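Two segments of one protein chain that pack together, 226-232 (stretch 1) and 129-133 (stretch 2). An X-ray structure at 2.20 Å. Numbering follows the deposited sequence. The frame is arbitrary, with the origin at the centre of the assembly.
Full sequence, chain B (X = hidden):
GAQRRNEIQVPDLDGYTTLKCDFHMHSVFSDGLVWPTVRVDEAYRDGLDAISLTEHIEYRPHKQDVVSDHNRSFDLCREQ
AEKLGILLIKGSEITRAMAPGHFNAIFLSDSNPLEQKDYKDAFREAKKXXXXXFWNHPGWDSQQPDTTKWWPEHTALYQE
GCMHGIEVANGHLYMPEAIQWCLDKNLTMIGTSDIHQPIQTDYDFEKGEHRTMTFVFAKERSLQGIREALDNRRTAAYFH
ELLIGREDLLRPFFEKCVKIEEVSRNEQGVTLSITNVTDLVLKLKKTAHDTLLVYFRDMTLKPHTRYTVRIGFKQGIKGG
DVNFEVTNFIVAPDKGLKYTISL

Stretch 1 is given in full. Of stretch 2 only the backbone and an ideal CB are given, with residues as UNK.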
# COMPACT_ATOMS: atom_id res chain seq x y z
N ILE B 226 -0.88 -32.37 13.25
CA ILE B 226 -2.05 -31.67 12.72
C ILE B 226 -3.30 -32.52 12.85
O ILE B 226 -4.36 -32.07 13.26
CB ILE B 226 -1.87 -31.34 11.27
CG1 ILE B 226 -0.76 -30.27 11.12
CG2 ILE B 226 -3.17 -30.82 10.65
CD1 ILE B 226 -0.55 -29.87 9.75
N ARG B 227 -3.16 -33.77 12.47
CA ARG B 227 -4.26 -34.69 12.45
C ARG B 227 -4.83 -34.84 13.84
O ARG B 227 -6.06 -34.84 14.01
CB ARG B 227 -3.85 -36.06 11.89
CG ARG B 227 -4.99 -37.10 11.94
CD ARG B 227 -6.20 -36.56 11.26
NE ARG B 227 -7.38 -37.42 11.32
CZ ARG B 227 -7.65 -38.40 10.45
NH1 ARG B 227 -6.81 -38.73 9.46
NH2 ARG B 227 -8.76 -39.06 10.59
N GLU B 228 -3.94 -34.91 14.85
CA GLU B 228 -4.37 -35.10 16.27
C GLU B 228 -5.12 -33.85 16.79
O GLU B 228 -6.15 -33.92 17.50
CB GLU B 228 -3.19 -35.50 17.18
CG GLU B 228 -3.58 -35.71 18.66
CD GLU B 228 -3.63 -34.43 19.47
OE1 GLU B 228 -3.06 -33.40 19.02
OE2 GLU B 228 -4.20 -34.48 20.58
N ALA B 229 -4.64 -32.71 16.35
CA ALA B 229 -5.30 -31.43 16.67
C ALA B 229 -6.72 -31.42 16.10
O ALA B 229 -7.71 -31.10 16.79
CB ALA B 229 -4.51 -30.25 16.11
N LEU B 230 -6.81 -31.80 14.84
CA LEU B 230 -8.09 -31.78 14.13
C LEU B 230 -9.03 -32.78 14.73
O LEU B 230 -10.22 -32.55 14.79
CB LEU B 230 -7.97 -32.08 12.63
CG LEU B 230 -7.15 -31.12 11.76
CD1 LEU B 230 -7.00 -31.67 10.32
CD2 LEU B 230 -7.81 -29.76 11.75
N ASP B 231 -8.48 -33.89 15.20
CA ASP B 231 -9.32 -34.96 15.72
C ASP B 231 -9.95 -34.53 17.00
O ASP B 231 -11.03 -35.02 17.42
CB ASP B 231 -8.54 -36.25 15.99
CG ASP B 231 -8.19 -36.99 14.73
OD1 ASP B 231 -8.81 -36.73 13.68
OD2 ASP B 231 -7.31 -37.87 14.78
N ASN B 232 -9.25 -33.61 17.63
CA ASN B 232 -9.59 -33.13 18.96
C ASN B 232 -10.14 -31.73 18.98
O ASN B 232 -10.22 -31.10 20.02
CB ASN B 232 -8.36 -33.28 19.86
CG ASN B 232 -8.07 -34.72 20.21
OD1 ASN B 232 -8.89 -35.39 20.88
ND2 ASN B 232 -6.91 -35.22 19.80
N UNK B 129 -10.09 -45.07 4.13
CA UNK B 129 -8.71 -44.62 4.24
C UNK B 129 -8.53 -43.89 5.56
O UNK B 129 -7.47 -43.39 5.87
CB UNK B 129 -8.33 -43.72 3.06
N UNK B 130 -9.58 -43.87 6.35
CA UNK B 130 -9.55 -43.15 7.63
C UNK B 130 -9.36 -41.63 7.51
O UNK B 130 -8.81 -40.99 8.40
CB UNK B 130 -8.42 -43.72 8.50
N UNK B 131 -9.75 -41.09 6.37
CA UNK B 131 -9.68 -39.64 6.07
C UNK B 131 -10.36 -38.76 7.11
O UNK B 131 -11.38 -39.14 7.70
CB UNK B 131 -10.32 -39.36 4.71
N UNK B 132 -9.82 -37.55 7.27
CA UNK B 132 -10.48 -36.52 8.09
C UNK B 132 -11.40 -35.78 7.11
O UNK B 132 -10.97 -35.30 6.06
CB UNK B 132 -9.48 -35.58 8.77
N UNK B 133 -12.68 -35.80 7.43
CA UNK B 133 -13.72 -35.29 6.52
C UNK B 133 -14.50 -34.13 7.04
O UNK B 133 -15.01 -34.15 8.16
CB UNK B 133 -14.71 -36.41 6.18

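At position 129, no atom of stretch 1 lies within 5.5 Å of the ideal CB, and phi/psi of -87/3 is open to most residues, so this contact sets no preference between polar and apolar, large and small. The deposited residue is Gln-129, with chi1 m and chi2 t; its side chain does not contact stretch 1, and its amide is hydrogen-bonded elsewhere in the structure.

At position 130 the backbone carries the evidence. Phi/psi is 63/26, and a positive phi by itself favours glycine, with asparagine or aspartate the usual alternatives. The ideal CB points sideways, 5.1 Å from Arg-227 NH2, so stretch 1 does not crowd a small side chain out; the preference comes from the torsion. What stretch 1 offers here is a pair of donors aimed at the main chain: Arg-227 NH2 lies 2.9 Å from the carbonyl O of 130 and Arg-227 NH1 lies 3.2 Å from the same atom. The deposited residue is Gly-130, the first to leave helical angles after a helix, in a Schellman motif. Both contacts are hydrogen bonds, with N-H...O angles of 158° for NH2 and 140° for NH1, so the acceptor sits in the fork of the guanidinium, near its plane. Because the acceptor is a backbone atom, these bonds do not themselves specify a side chain.

Position 131, at phi/psi -54/149, directs its ideal CB away from stretch 1, with nothing of that stretch within 5.5 Å. The contact leaves the choice open. The deposited residue is Ala-131, whose CB makes no contact with stretch 1; the backbone makes the approach, Ala-131 C lying 3.8 Å from Arg-227 NH2.

Position 132 faces the helix. Its CA is 7.8 Å from the CA of Arg-227, and CA-to-CB points toward stretch 1. The ideal CB is 3.8 Å from Arg-227 CZ, 4.9 Å from Leu-230 CD1 and 5.1 Å from Asp-231 OD1. Arg-227 NE is already committed to Asp-231 OD1, a 2.8 Å salt bridge with an N-H...O angle of 163°, which leaves less call for a charge than for bulk beside Leu-230. Leucine, isoleucine, methionine or an aromatic would suit. The deposited residue is Phe-132, with chi1 at 180° (t) and chi2 at -88°. Leu-230 CB stands over one ring face, 3.9 Å from the Phe-132 ring centroid and 22° off the normal, a CH-pi contact; its closest ring atom is Phe-132 CE2, at 3.6 Å. Asp-231 OD1 meets the ring edge, 3.7 Å from Phe-132 CD2, while Phe-132 CB packs over a face of the guanidinium, 3.7 Å from Arg-227 CZ. Phe-132 as a whole has 99 Å² covered by stretch 1, the largest share of any residue in a contact of 239 Å².

Position 133, at extended angles of -117/132, points away, as alternation along a strand predicts, and its ideal CB finds no stretch 1 atom within 5.5 Å. Many residues would fit. The deposited residue is Met-133, present as selenomethionine; its side chain makes no contact with stretch 1.

Stretch 2 129-133: QGAFM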
# COMPACT_ATOMS: atom_id res chain seq x y z
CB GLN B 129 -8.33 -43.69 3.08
CG GLN B 129 -8.43 -44.36 1.74
CD GLN B 129 -7.95 -43.51 0.62
OE1 GLN B 129 -7.11 -42.63 0.82
NE2 GLN B 129 -8.48 -43.75 -0.58
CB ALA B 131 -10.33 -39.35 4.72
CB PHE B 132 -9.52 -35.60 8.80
CG PHE B 132 -10.19 -34.53 9.64
CD1 PHE B 132 -10.56 -33.30 9.05
CD2 PHE B 132 -10.44 -34.74 11.00
CE1 PHE B 132 -11.18 -32.30 9.81
CE2 PHE B 132 -11.06 -33.74 11.78
CZ PHE B 132 -11.42 -32.50 11.17
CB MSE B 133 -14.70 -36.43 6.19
CG MSE B 133 -14.09 -37.44 5.18
SE MSE B 133 -14.99 -39.14 5.11
CE MSE B 133 -14.35 -39.93 6.77
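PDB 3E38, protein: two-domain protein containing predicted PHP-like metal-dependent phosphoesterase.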